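Local structure of possible flavin reductase (Haemophilus somnus 129PT, 2R0X) at residues A[64-69]-A[118-123]; A[49-54]-A[129-134]; A[17-22]-A[32-37]; A[69-74]-A[113-118]. The protein probably binds FMN and may reduce riboflavin with NADPH. All coordinates share one frame; numbering follows the deposited sequence.

Interaction 1 of 4, residues A[64-69]-A[118-123]; sequences KNRVLM and CEITEI
The start of strand 67-72, just after helix 59-65, pairs antiparallel with strand 114-126 in the curled sheet of the split barrel. Arg66 makes the turn from helix to strand. It is the first residue to leave the helical conformation and has positive phi (64°). Its backbone O accepts from Ile120 N at 2.8 Å in an almost straight bond, with the donor well above the carbonyl plane. Its side chain, bent at chi2 and chi3, reaches across to the other strand. There the guanidinium grips one atom side-on. NE and NH2 of Arg66 each lie 2.9 Å from Ile120 O, which sits in the guanidinium plane. The two bonds fix the rotation of the group. Ile123 CD1 lies over one guanidinium face. The Arg66 chain crosses Ile120 at about a right angle, with NE 3.8 Å from Ile120 CG2.

Next along, Leu68 and Cys118 form a hydrogen-bonded pair. Leu68 N donates to Cys118 O at 3.0 Å, and Cys118 N reaches Leu68 O nearly along the C=O axis. Leu68 CG takes the crowded position between N and the carbonyl carbon (chi1 61°). CD2 of Leu68 then meets Ile120 CD1 at 3.8 Å, and Leu68 CD1 meets Cys118 CB at 4.0 Å. Val67 and Glu119 point to the other face.

Thr121 and Glu122 both face Ile133 in a classic beta bulge. Strand 129-141 flanks 118-123, and Cys134 packs on both Leu68 and Cys118. On the far side of 67-69, Thr24 bonds to Val67 O, and Val22 of strand 17-25 touches Leu68.

Interaction 2 of 4, residues A[49-54]-A[129-134]; sequences LVCINS and HDILIC. With ACT (acetate ion), chain B.
Four backbone hydrogen bonds join strands 46-53 and 129-141 in antiparallel register. Val50 pairs with Leu132 and Ile52 with Asp130. The straightest is Leu132 N to Val50 O, 2.8 Å at 168°. Asp130 N approaches Ile52 O nearly along the C=O axis. Between these pairs, the CA-H of Cys51 points at Asp130 O, which is 3.3 Å from Cys51 CA.

Apolar contacts form on both faces. On one, Ile52 CG2 lies 3.9 Å from Leu132 CD1, and the two side chains cross obliquely. Ile52 CG1 is anti to the backbone N, which puts CG2 in the crowded position. On the other face, Leu49 CB meets Ile131 CG2 at 3.9 Å.

One CH-pi contact is made. Asn53 CA lies over one face of the His129 ring, 3.9 Å from its centroid.

The polar contacts gather at the 53-54 end. His129 NE2 gives a nearly straight 3.0 Å bond to O of an acetate, at the ring edge. Asn53 ND2 reaches OXT of the same acetate at 3.2 Å, while Asn53 OD1 is held by Asn55 N. The acetate, probably from the crystallisation liquor, therefore bridges the two strands. On the opposite face, a water donates to Asp130 OD1 at 2.7 Å and also bonds to Ser54 OG. Asp130 has further partners in Tyr59 and His125.

This regular antiparallel ladder, with one face turned into the chain and Leu49, Ile131 and Ile133 on the other packed on the second subunit, is consistent with the split-barrel fold of the flavin reductase family, whose members probably bind FMN.

Interaction 3 of 4, residues A[17-22]-A[32-37]; sequences SAVHIV and GFTASA
Val22 CB sits over one face of the Phe33 ring, offset toward the rim, 4.1 Å from its centroid. From CB the side chain forks. CG1, anti to the backbone N (chi1 176°), stands on the same side of the ring, out past its CE1-CZ rim, and meets Phe33 CE1 at 3.8 Å. CG2 turns to Ala35 and touches its CB at 3.9 Å. Phe33 reaches this position with CG in the crowded place between N and the carbonyl carbon. Its ring also makes an edge-to-face contact with Phe62.

The backbones form the ladder of a beta hairpin, strands 17-25 and 30-43, in the split-barrel sheet. Val22 N donates to Phe33 O at 2.8 Å in a bond of 170°, and Phe33 N returns one to Val22 O. His20 and Ala35 make the next hydrogen-bonded pair, with Ala35 N to His20 O at 2.8 Å.

The His20 ring turns an edge to the other strand, where CD2 lies 3.3 Å from Ala35 O. Its NE2 binds a water at 2.8 Å, and that water donates to Ser36 O. Its ND1 is held by Thr72. Ser17 OG, anti to its own N, bonds to Ala18 O on a lone pair and touches Ser36 CB.

Interaction 4 of 4, residues A[69-74]-A[113-118]; sequences MVNTLT and LINFDC
This is a buried antiparallel strand pair, formed where the end of strand 67-72 runs beside the start of strand 114-126. Val70 and Phe116 make a hydrogen-bonded pair. Val70 N donates to Phe116 O at 2.8 Å, and Phe116 N returns a bond to Val70 O at 171°. Farther along, Thr72 N donates to Ile114 O.

The register then changes. Leu113 and Ile114 both face Thr72, a classic beta bulge where strand 114-126 begins, in the split-barrel sheet. Leu113 N reaches Thr72 O at 2.8 Å, whereas Ile114 N makes only a weak bond to it. Thr72 lies alongside Ile114, with Thr72 CB 3.8 Å from Ile114 CG1. Thr72 CG2 also reaches Leu113 CD2. The Thr72 OG1 atom, partner of His20, lies in the plane of the Phe116 ring, at its edge and 3.8 Å from Phe116 CE1.

On the opposite face, Asn115 ND2 donates to Asn71 OD1 at 2.9 Å. The bond falls on a lone pair of OD1 and in the amide plane of Asn115, yet the two amides are turned 70° apart. Leu109 holds both groups again, through its N to Asn71 OD1 and its O to Asn115 ND2. Asn71 ND2 binds Ile21 O.

Selenomethionine Met69, bent at chi2 and chi3, folds across to Asp117. Its SE meets Asn115 CB at 3.9 Å and its CE meets Asp117 CG at 3.5 Å. The Asp117 carboxylate is tied to Thr104 OG1 and Thr103 N. Ala11 of the second subunit packs on Phe116.

How the interactions relate
All four contacts are strand pairings within one curled antiparallel sheet. Interactions 1 and 4 continue each other along strands 67-72 and 114-126, sharing Met69 and Cys118, with centres about 14 Å apart. Strand 129-141 joins interaction 1 to interaction 2, where Thr121 N lies 2.8 Å from Ile133 O. Interaction 2 meets interaction 3 through Cys51 N and Ala37 O, 2.9 Å apart, and through Ile52 CD1 on Phe33 CE1. Interaction 3 meets interaction 4 at Ile21 N and Asn71 O, 2.8 Å apart, which closes the circuit. Interactions 2, 3 and 4 touch the second subunit. No active-site residue is established; small ions, probably from the crystallisation liquor, lie by His129, Phe33 and Thr34.

Interaction 1 of 4, residues A[64-69]-A[118-123]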
loop_
_atom_site.group_PDB
_atom_site.type_symbol
_atom_site.label_atom_id
_atom_site.label_comp_id
_atom_site.label_asym_id
_atom_site.label_seq_id
_atom_site.Cartn_x
_atom_site.Cartn_y
_atom_site.Cartn_z
ATOM N N LYS A 64 8.268 20.517 5.753
ATOM C CA LYS A 64 8.262 21.690 6.650
ATOM C C LYS A 64 7.299 21.443 7.811
ATOM O O LYS A 64 7.625 21.666 8.987
ATOM C CB LYS A 64 7.812 22.944 5.890
ATOM C CG LYS A 64 7.529 24.155 6.771
ATOM N N ASN A 65 6.078 20.990 7.497
ATOM C CA ASN A 65 5.020 20.883 8.524
ATOM C C ASN A 65 5.117 19.682 9.420
ATOM O O ASN A 65 4.789 19.713 10.600
ATOM C CB ASN A 65 3.635 20.853 7.907
ATOM C CG ASN A 65 3.347 22.074 7.128
ATOM O OD1 ASN A 65 4.067 23.078 7.252
ATOM N ND2 ASN A 65 2.297 22.033 6.327
ATOM N N ARG A 66 5.508 18.580 8.821
ATOM C CA ARG A 66 5.644 17.330 9.558
ATOM C C ARG A 66 4.364 16.746 10.153
ATOM O O ARG A 66 4.398 15.938 11.093
ATOM C CB ARG A 66 6.773 17.426 10.563
ATOM C CG ARG A 66 8.110 17.621 9.868
ATOM C CD ARG A 66 8.555 16.437 9.004
ATOM N NE ARG A 66 8.833 15.261 9.809
ATOM C CZ ARG A 66 10.025 14.990 10.332
ATOM N NH1 ARG A 66 11.084 15.744 10.095
ATOM N NH2 ARG A 66 10.135 13.947 11.125
ATOM N N VAL A 67 3.249 17.078 9.499
ATOM C CA VAL A 67 1.960 16.459 9.771
ATOM C C VAL A 67 1.271 16.252 8.443
ATOM O O VAL A 67 1.562 16.984 7.480
ATOM C CB VAL A 67 1.084 17.335 10.704
ATOM C CG1 VAL A 67 1.687 17.364 12.141
ATOM C CG2 VAL A 67 0.883 18.737 10.163
ATOM N N LEU A 68 0.373 15.277 8.375
ATOM C CA LEU A 68 -0.435 15.084 7.181
ATOM C C LEU A 68 -1.729 14.408 7.602
ATOM O O LEU A 68 -1.823 13.764 8.627
ATOM C CB LEU A 68 0.310 14.297 6.104
ATOM C CG LEU A 68 0.796 12.893 6.360
ATOM C CD1 LEU A 68 -0.325 11.875 6.322
ATOM C CD2 LEU A 68 1.818 12.520 5.301
HETATM N N MSE A 69 -2.707 14.522 6.706
HETATM C CA MSE A 69 -3.977 13.804 6.793
HETATM C C MSE A 69 -4.097 12.874 5.595
HETATM O O MSE A 69 -3.922 13.339 4.460
HETATM C CB MSE A 69 -5.112 14.815 6.750
HETATM C CG MSE A 69 -6.506 14.207 6.813
HETATM SE SE MSE A 69 -7.162 13.713 8.548
HETATM C CE MSE A 69 -7.153 15.542 9.243
ATOM N N CYS A 118 -2.202 12.515 11.091
ATOM C CA CYS A 118 -0.912 11.929 11.404
ATOM C C CYS A 118 0.191 12.936 11.635
ATOM O O CYS A 118 0.220 14.035 11.113
ATOM C CB CYS A 118 -0.459 11.045 10.237
ATOM S SG CYS A 118 -1.594 9.751 9.688
ATOM N N GLU A 119 1.139 12.465 12.447
ATOM C CA GLU A 119 2.429 13.112 12.600
ATOM C C GLU A 119 3.453 12.372 11.766
ATOM O O GLU A 119 3.492 11.145 11.795
ATOM C CB GLU A 119 2.869 13.087 14.076
ATOM C CG GLU A 119 1.991 13.985 14.959
ATOM C CD GLU A 119 2.188 13.826 16.444
ATOM O OE1 GLU A 119 2.914 12.911 16.901
ATOM O OE2 GLU A 119 1.534 14.624 17.162
ATOM N N ILE A 120 4.288 13.108 11.025
ATOM C CA ILE A 120 5.312 12.470 10.163
ATOM C C ILE A 120 6.502 12.295 11.073
ATOM O O ILE A 120 7.301 13.209 11.269
ATOM C CB ILE A 120 5.650 13.330 8.949
ATOM C CG1 ILE A 120 4.400 13.621 8.100
ATOM C CG2 ILE A 120 6.744 12.648 8.085
ATOM C CD1 ILE A 120 4.620 14.518 6.943
ATOM N N THR A 121 6.628 11.101 11.600
ATOM C CA THR A 121 7.566 10.818 12.621
ATOM C C THR A 121 8.988 10.763 12.056
ATOM O O THR A 121 9.927 11.288 12.655
ATOM C CB THR A 121 7.145 9.524 13.260
ATOM O OG1 THR A 121 5.726 9.621 13.572
ATOM C CG2 THR A 121 7.990 9.270 14.489
ATOM N N GLU A 122 9.145 10.147 10.889
ATOM C CA GLU A 122 10.444 10.053 10.232
ATOM C C GLU A 122 10.227 9.951 8.713
ATOM O O GLU A 122 9.139 9.619 8.225
ATOM C CB GLU A 122 11.277 8.929 10.830
ATOM C CG GLU A 122 10.811 7.595 10.502
ATOM C CD GLU A 122 11.687 6.447 10.982
ATOM O OE1 GLU A 122 12.769 6.679 11.554
ATOM O OE2 GLU A 122 11.289 5.302 10.743
ATOM N N ILE A 123 11.295 10.279 8.012
ATOM C CA ILE A 123 11.336 10.306 6.564
ATOM C C ILE A 123 12.517 9.491 6.111
ATOM O O ILE A 123 13.629 9.700 6.612
ATOM C CB ILE A 123 11.404 11.763 6.033
ATOM C CG1 ILE A 123 10.197 12.597 6.520
ATOM C CG2 ILE A 123 11.522 11.809 4.519
ATOM C CD1 ILE A 123 10.191 14.084 6.097
#

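Interaction 2 of 4, residues A[49-54]-A[129-134]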
loop_
_atom_site.group_PDB
_atom_site.type_symbol
_atom_site.label_atom_id
_atom_site.label_comp_id
_atom_site.label_asym_id
_atom_site.label_seq_id
_atom_site.Cartn_x
_atom_site.Cartn_y
_atom_site.Cartn_z
ATOM N N LEU A 49 2.267 4.469 6.328
ATOM C CA LEU A 49 3.227 5.160 5.492
ATOM C C LEU A 49 2.583 5.687 4.257
ATOM O O LEU A 49 1.542 5.198 3.807
ATOM C CB LEU A 49 4.418 4.260 5.137
ATOM C CG LEU A 49 4.156 3.027 4.247
ATOM C CD1 LEU A 49 4.061 3.382 2.773
ATOM C CD2 LEU A 49 5.261 1.919 4.416
ATOM N N VAL A 50 3.197 6.751 3.757
ATOM C CA VAL A 50 2.799 7.413 2.544
ATOM C C VAL A 50 4.066 7.605 1.723
ATOM O O VAL A 50 5.047 8.147 2.232
ATOM C CB VAL A 50 2.191 8.807 2.832
ATOM C CG1 VAL A 50 1.860 9.518 1.503
ATOM C CG2 VAL A 50 0.955 8.673 3.725
ATOM N N CYS A 51 4.053 7.182 0.459
ATOM C CA CYS A 51 5.168 7.450 -0.439
ATOM C C CYS A 51 4.893 8.766 -1.200
ATOM O O CYS A 51 3.759 9.042 -1.591
ATOM C CB CYS A 51 5.436 6.296 -1.381
ATOM S SG CYS A 51 5.798 4.762 -0.596
ATOM N N ILE A 52 5.918 9.587 -1.355
ATOM C CA ILE A 52 5.786 10.911 -1.941
ATOM C C ILE A 52 6.970 11.089 -2.880
ATOM O O ILE A 52 8.110 10.689 -2.580
ATOM C CB ILE A 52 5.695 12.037 -0.873
ATOM C CG1 ILE A 52 5.279 13.371 -1.506
ATOM C CG2 ILE A 52 6.967 12.104 -0.057
ATOM C CD1 ILE A 52 4.943 14.449 -0.465
ATOM N N ASN A 53 6.700 11.725 -4.021
ATOM C CA ASN A 53 7.749 12.103 -4.944
ATOM C C ASN A 53 8.483 13.309 -4.363
ATOM O O ASN A 53 7.874 14.356 -4.132
ATOM C CB ASN A 53 7.190 12.399 -6.350
ATOM C CG ASN A 53 8.304 12.539 -7.386
ATOM O OD1 ASN A 53 9.262 13.253 -7.177
ATOM N ND2 ASN A 53 8.163 11.834 -8.512
ATOM N N SER A 54 9.779 13.169 -4.113
ATOM C CA SER A 54 10.525 14.243 -3.464
ATOM C C SER A 54 10.810 15.429 -4.359
ATOM O O SER A 54 11.327 16.436 -3.904
ATOM C CB SER A 54 11.792 13.761 -2.805
ATOM O OG SER A 54 12.636 13.250 -3.777
ATOM N N HIS A 129 11.716 9.151 -4.565
ATOM C CA HIS A 129 10.615 9.197 -3.617
ATOM C C HIS A 129 11.146 9.112 -2.206
ATOM O O HIS A 129 12.247 8.602 -1.933
ATOM C CB HIS A 129 9.598 8.059 -3.883
ATOM C CG HIS A 129 8.816 8.264 -5.119
ATOM N ND1 HIS A 129 9.373 8.258 -6.376
ATOM C CD2 HIS A 129 7.498 8.475 -5.292
ATOM C CE1 HIS A 129 8.417 8.451 -7.278
ATOM N NE2 HIS A 129 7.280 8.624 -6.640
ATOM N N ASP A 130 10.314 9.577 -1.288
ATOM C CA ASP A 130 10.541 9.366 0.132
ATOM C C ASP A 130 9.366 8.530 0.678
ATOM O O ASP A 130 8.249 8.551 0.158
ATOM C CB ASP A 130 10.565 10.672 0.929
ATOM C CG ASP A 130 11.845 11.450 0.853
ATOM O OD1 ASP A 130 12.792 11.025 0.208
ATOM O OD2 ASP A 130 11.879 12.537 1.500
ATOM N N ILE A 131 9.669 7.812 1.753
ATOM C CA ILE A 131 8.678 7.141 2.573
ATOM C C ILE A 131 8.466 7.999 3.828
ATOM O O ILE A 131 9.407 8.275 4.581
ATOM C CB ILE A 131 9.092 5.737 2.987
ATOM C CG1 ILE A 131 9.450 4.900 1.763
ATOM C CG2 ILE A 131 7.990 5.036 3.809
ATOM C CD1 ILE A 131 10.110 3.544 2.136
ATOM N N LEU A 132 7.226 8.448 4.018
ATOM C CA LEU A 132 6.809 9.192 5.189
ATOM C C LEU A 132 6.193 8.201 6.170
ATOM O O LEU A 132 5.195 7.573 5.865
ATOM C CB LEU A 132 5.822 10.286 4.821
ATOM C CG LEU A 132 6.150 11.188 3.678
ATOM C CD1 LEU A 132 5.031 12.164 3.341
ATOM C CD2 LEU A 132 7.442 11.943 3.927
ATOM N N ILE A 133 6.832 8.060 7.333
ATOM C CA ILE A 133 6.350 7.205 8.410
ATOM C C ILE A 133 5.476 8.047 9.294
ATOM O O ILE A 133 5.929 9.083 9.796
ATOM C CB ILE A 133 7.498 6.655 9.267
ATOM C CG1 ILE A 133 8.416 5.799 8.419
ATOM C CG2 ILE A 133 6.975 5.842 10.398
ATOM C CD1 ILE A 133 7.720 4.725 7.666
ATOM N N CYS A 134 4.235 7.616 9.474
ATOM C CA CYS A 134 3.216 8.516 10.022
ATOM C C CYS A 134 2.470 7.888 11.192
ATOM O O CYS A 134 1.628 7.020 11.005
ATOM C CB CYS A 134 2.216 8.838 8.909
ATOM S SG CYS A 134 2.931 9.701 7.495
HETATM C C ACT B . 4.734 10.234 -8.367
HETATM O O ACT B . 4.458 9.330 -7.548
HETATM O OXT ACT B . 5.651 9.998 -9.179
HETATM C CH3 ACT B . 4.051 11.563 -8.339
HETATM O O HOH W 1 14.200 11.414 -2.069
#

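Interaction 3 of 4, residues A[17-22]-A[32-37]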
loop_
_atom_site.group_PDB
_atom_site.type_symbol
_atom_site.label_atom_id
_atom_site.label_comp_id
_atom_site.label_asym_id
_atom_site.label_seq_id
_atom_site.Cartn_x
_atom_site.Cartn_y
_atom_site.Cartn_z
ATOM N N SER A 17 -5.851 -0.567 -6.044
ATOM C CA SER A 17 -5.489 0.232 -4.896
ATOM C C SER A 17 -6.620 1.142 -4.507
ATOM O O SER A 17 -7.383 1.624 -5.338
ATOM C CB SER A 17 -4.259 1.058 -5.225
ATOM O OG SER A 17 -3.817 1.876 -4.174
ATOM N N ALA A 18 -6.685 1.370 -3.207
ATOM C CA ALA A 18 -7.458 2.455 -2.638
ATOM C C ALA A 18 -6.844 3.765 -3.101
ATOM O O ALA A 18 -5.708 3.846 -3.509
ATOM C CB ALA A 18 -7.524 2.381 -1.133
ATOM N N VAL A 19 -7.642 4.828 -3.079
ATOM C CA VAL A 19 -7.250 6.143 -3.509
ATOM C C VAL A 19 -7.441 7.104 -2.362
ATOM O O VAL A 19 -8.451 7.095 -1.681
ATOM C CB VAL A 19 -8.081 6.603 -4.719
ATOM C CG1 VAL A 19 -7.568 7.953 -5.235
ATOM C CG2 VAL A 19 -8.058 5.578 -5.857
ATOM N N HIS A 20 -6.447 7.936 -2.126
ATOM C CA HIS A 20 -6.429 8.864 -1.004
ATOM C C HIS A 20 -6.041 10.249 -1.500
ATOM O O HIS A 20 -5.315 10.404 -2.511
ATOM C CB HIS A 20 -5.385 8.431 0.030
ATOM C CG HIS A 20 -5.359 6.995 0.315
ATOM N ND1 HIS A 20 -6.115 6.423 1.308
ATOM C CD2 HIS A 20 -4.681 6.013 -0.312
ATOM C CE1 HIS A 20 -5.914 5.119 1.250
ATOM N NE2 HIS A 20 -5.050 4.843 0.279
ATOM N N ILE A 21 -6.474 11.288 -0.786
ATOM C CA ILE A 21 -5.950 12.623 -0.967
ATOM C C ILE A 21 -5.201 12.965 0.326
ATOM O O ILE A 21 -5.786 12.908 1.434
ATOM C CB ILE A 21 -7.014 13.650 -1.319
ATOM C CG1 ILE A 21 -7.570 13.340 -2.709
ATOM C CG2 ILE A 21 -6.404 15.058 -1.300
ATOM C CD1 ILE A 21 -8.809 14.165 -3.092
ATOM N N VAL A 22 -3.902 13.185 0.212
ATOM C CA VAL A 22 -3.019 13.401 1.352
ATOM C C VAL A 22 -2.799 14.891 1.454
ATOM O O VAL A 22 -2.342 15.509 0.509
ATOM C CB VAL A 22 -1.714 12.639 1.138
ATOM C CG1 VAL A 22 -0.722 12.942 2.294
ATOM C CG2 VAL A 22 -2.010 11.109 1.018
ATOM N N GLY A 32 -2.148 19.581 -0.915
ATOM C CA GLY A 32 -2.447 18.149 -0.923
ATOM C C GLY A 32 -2.152 17.528 -2.255
ATOM O O GLY A 32 -1.881 18.216 -3.230
ATOM N N PHE A 33 -2.245 16.208 -2.306
ATOM C CA PHE A 33 -1.999 15.437 -3.510
ATOM C C PHE A 33 -2.717 14.098 -3.427
ATOM O O PHE A 33 -2.886 13.534 -2.374
ATOM C CB PHE A 33 -0.490 15.239 -3.781
ATOM C CG PHE A 33 0.226 14.383 -2.765
ATOM C CD1 PHE A 33 0.679 14.922 -1.578
ATOM C CD2 PHE A 33 0.492 13.029 -2.985
ATOM C CE1 PHE A 33 1.344 14.173 -0.642
ATOM C CE2 PHE A 33 1.185 12.270 -1.997
ATOM C CZ PHE A 33 1.588 12.862 -0.844
ATOM N N THR A 34 -3.087 13.589 -4.598
ATOM C CA THR A 34 -3.670 12.245 -4.710
ATOM C C THR A 34 -2.573 11.195 -4.585
ATOM O O THR A 34 -1.530 11.313 -5.240
ATOM C CB THR A 34 -4.433 12.102 -6.017
ATOM O OG1 THR A 34 -5.432 13.108 -6.045
ATOM C CG2 THR A 34 -5.097 10.734 -6.150
ATOM N N ALA A 35 -2.834 10.157 -3.799
ATOM C CA ALA A 35 -1.878 9.053 -3.614
ATOM C C ALA A 35 -2.577 7.720 -3.605
ATOM O O ALA A 35 -3.669 7.571 -3.074
ATOM C CB ALA A 35 -1.151 9.220 -2.283
ATOM N N SER A 36 -1.885 6.731 -4.147
ATOM C CA SER A 36 -2.266 5.338 -3.971
ATOM C C SER A 36 -1.278 4.558 -3.086
ATOM O O SER A 36 -1.634 3.504 -2.518
ATOM C CB SER A 36 -2.373 4.637 -5.320
ATOM O OG SER A 36 -1.221 4.890 -6.113
ATOM N N ALA A 37 -0.038 5.040 -2.975
ATOM C CA ALA A 37 1.047 4.313 -2.273
ATOM C C ALA A 37 1.000 4.673 -0.786
ATOM O O ALA A 37 1.821 5.441 -0.286
ATOM C CB ALA A 37 2.380 4.613 -2.917
HETATM O O HOH W 2 -3.750 2.416 -0.390
#

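Interaction 4 of 4, residues A[69-74]-A[113-118]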
loop_
_atom_site.group_PDB
_atom_site.type_symbol
_atom_site.label_atom_id
_atom_site.label_comp_id
_atom_site.label_asym_id
_atom_site.label_seq_id
_atom_site.Cartn_x
_atom_site.Cartn_y
_atom_site.Cartn_z
HETATM N N MSE A 69 -2.707 14.522 6.706
HETATM C CA MSE A 69 -3.977 13.804 6.793
HETATM C C MSE A 69 -4.097 12.874 5.595
HETATM O O MSE A 69 -3.922 13.339 4.460
HETATM C CB MSE A 69 -5.112 14.815 6.750
HETATM C CG MSE A 69 -6.506 14.207 6.813
HETATM SE SE MSE A 69 -7.162 13.713 8.548
HETATM C CE MSE A 69 -7.153 15.542 9.243
ATOM N N VAL A 70 -4.387 11.599 5.833
ATOM C CA VAL A 70 -4.744 10.685 4.751
ATOM C C VAL A 70 -6.271 10.674 4.675
ATOM O O VAL A 70 -6.931 10.243 5.603
ATOM C CB VAL A 70 -4.206 9.265 4.967
ATOM C CG1 VAL A 70 -4.666 8.329 3.866
ATOM C CG2 VAL A 70 -2.659 9.311 5.009
ATOM N N ASN A 71 -6.797 11.172 3.561
ATOM C CA ASN A 71 -8.249 11.179 3.307
ATOM C C ASN A 71 -8.589 10.119 2.266
ATOM O O ASN A 71 -8.338 10.329 1.061
ATOM C CB ASN A 71 -8.657 12.568 2.779
ATOM C CG ASN A 71 -8.339 13.673 3.740
ATOM O OD1 ASN A 71 -9.034 13.852 4.749
ATOM N ND2 ASN A 71 -7.293 14.430 3.451
ATOM N N THR A 72 -9.049 8.986 2.740
ATOM C CA THR A 72 -9.359 7.864 1.839
ATOM C C THR A 72 -10.704 8.121 1.165
ATOM O O THR A 72 -11.648 8.549 1.837
ATOM C CB THR A 72 -9.382 6.570 2.649
ATOM O OG1 THR A 72 -8.155 6.415 3.354
ATOM C CG2 THR A 72 -9.633 5.334 1.719
ATOM N N LEU A 73 -10.766 7.953 -0.147
ATOM C CA LEU A 73 -11.892 8.427 -0.936
ATOM C C LEU A 73 -13.005 7.394 -1.085
ATOM O O LEU A 73 -12.761 6.192 -1.213
ATOM C CB LEU A 73 -11.418 8.870 -2.316
ATOM C CG LEU A 73 -10.395 10.004 -2.368
ATOM C CD1 LEU A 73 -10.160 10.420 -3.781
ATOM C CD2 LEU A 73 -10.774 11.190 -1.490
ATOM N N THR A 74 -14.227 7.918 -1.117
ATOM C CA THR A 74 -15.393 7.119 -1.470
ATOM C C THR A 74 -15.475 6.976 -2.988
ATOM O O THR A 74 -14.863 7.709 -3.765
ATOM C CB THR A 74 -16.723 7.729 -0.999
ATOM O OG1 THR A 74 -17.007 8.838 -1.832
ATOM C CG2 THR A 74 -16.707 8.141 0.492
ATOM N N LEU A 113 -14.234 8.507 2.937
ATOM C CA LEU A 113 -14.411 7.173 3.444
ATOM C C LEU A 113 -13.775 7.016 4.834
ATOM O O LEU A 113 -14.330 6.388 5.727
ATOM C CB LEU A 113 -13.839 6.151 2.483
ATOM C CG LEU A 113 -14.202 4.697 2.744
ATOM C CD1 LEU A 113 -15.632 4.477 2.284
ATOM C CD2 LEU A 113 -13.232 3.759 2.021
ATOM N N ILE A 114 -12.562 7.550 4.975
ATOM C CA ILE A 114 -11.779 7.464 6.211
ATOM C C ILE A 114 -10.868 8.670 6.251
ATOM O O ILE A 114 -10.431 9.126 5.207
ATOM C CB ILE A 114 -10.851 6.178 6.278
ATOM C CG1 ILE A 114 -11.377 4.996 5.450
ATOM C CG2 ILE A 114 -10.651 5.783 7.721
ATOM C CD1 ILE A 114 -10.366 3.883 5.259
ATOM N N ASN A 115 -10.561 9.140 7.450
ATOM C CA ASN A 115 -9.637 10.228 7.661
ATOM C C ASN A 115 -8.640 9.851 8.757
ATOM O O ASN A 115 -9.053 9.568 9.877
ATOM C CB ASN A 115 -10.353 11.533 8.062
ATOM C CG ASN A 115 -11.533 11.886 7.137
ATOM O OD1 ASN A 115 -12.680 11.525 7.429
ATOM N ND2 ASN A 115 -11.262 12.616 6.062
ATOM N N PHE A 116 -7.360 9.797 8.416
ATOM C CA PHE A 116 -6.302 9.495 9.378
ATOM C C PHE A 116 -5.406 10.710 9.527
ATOM O O PHE A 116 -4.732 11.105 8.598
ATOM C CB PHE A 116 -5.416 8.347 8.891
ATOM C CG PHE A 116 -6.108 7.067 8.527
ATOM C CD1 PHE A 116 -6.575 6.850 7.247
ATOM C CD2 PHE A 116 -6.226 6.055 9.436
ATOM C CE1 PHE A 116 -7.149 5.623 6.891
ATOM C CE2 PHE A 116 -6.776 4.814 9.058
ATOM C CZ PHE A 116 -7.234 4.641 7.785
ATOM N N ASP A 117 -5.444 11.341 10.709
ATOM C CA ASP A 117 -4.610 12.535 10.972
ATOM C C ASP A 117 -3.326 12.073 11.640
ATOM O O ASP A 117 -3.396 11.309 12.572
ATOM C CB ASP A 117 -5.380 13.503 11.896
ATOM C CG ASP A 117 -4.867 14.924 11.787
ATOM O OD1 ASP A 117 -4.002 15.187 10.938
ATOM O OD2 ASP A 117 -5.365 15.775 12.564
ATOM N N CYS A 118 -2.202 12.515 11.091
ATOM C CA CYS A 118 -0.912 11.929 11.404
ATOM C C CYS A 118 0.191 12.936 11.635
ATOM O O CYS A 118 0.220 14.035 11.113
ATOM C CB CYS A 118 -0.459 11.045 10.237
ATOM S SG CYS A 118 -1.594 9.751 9.688
#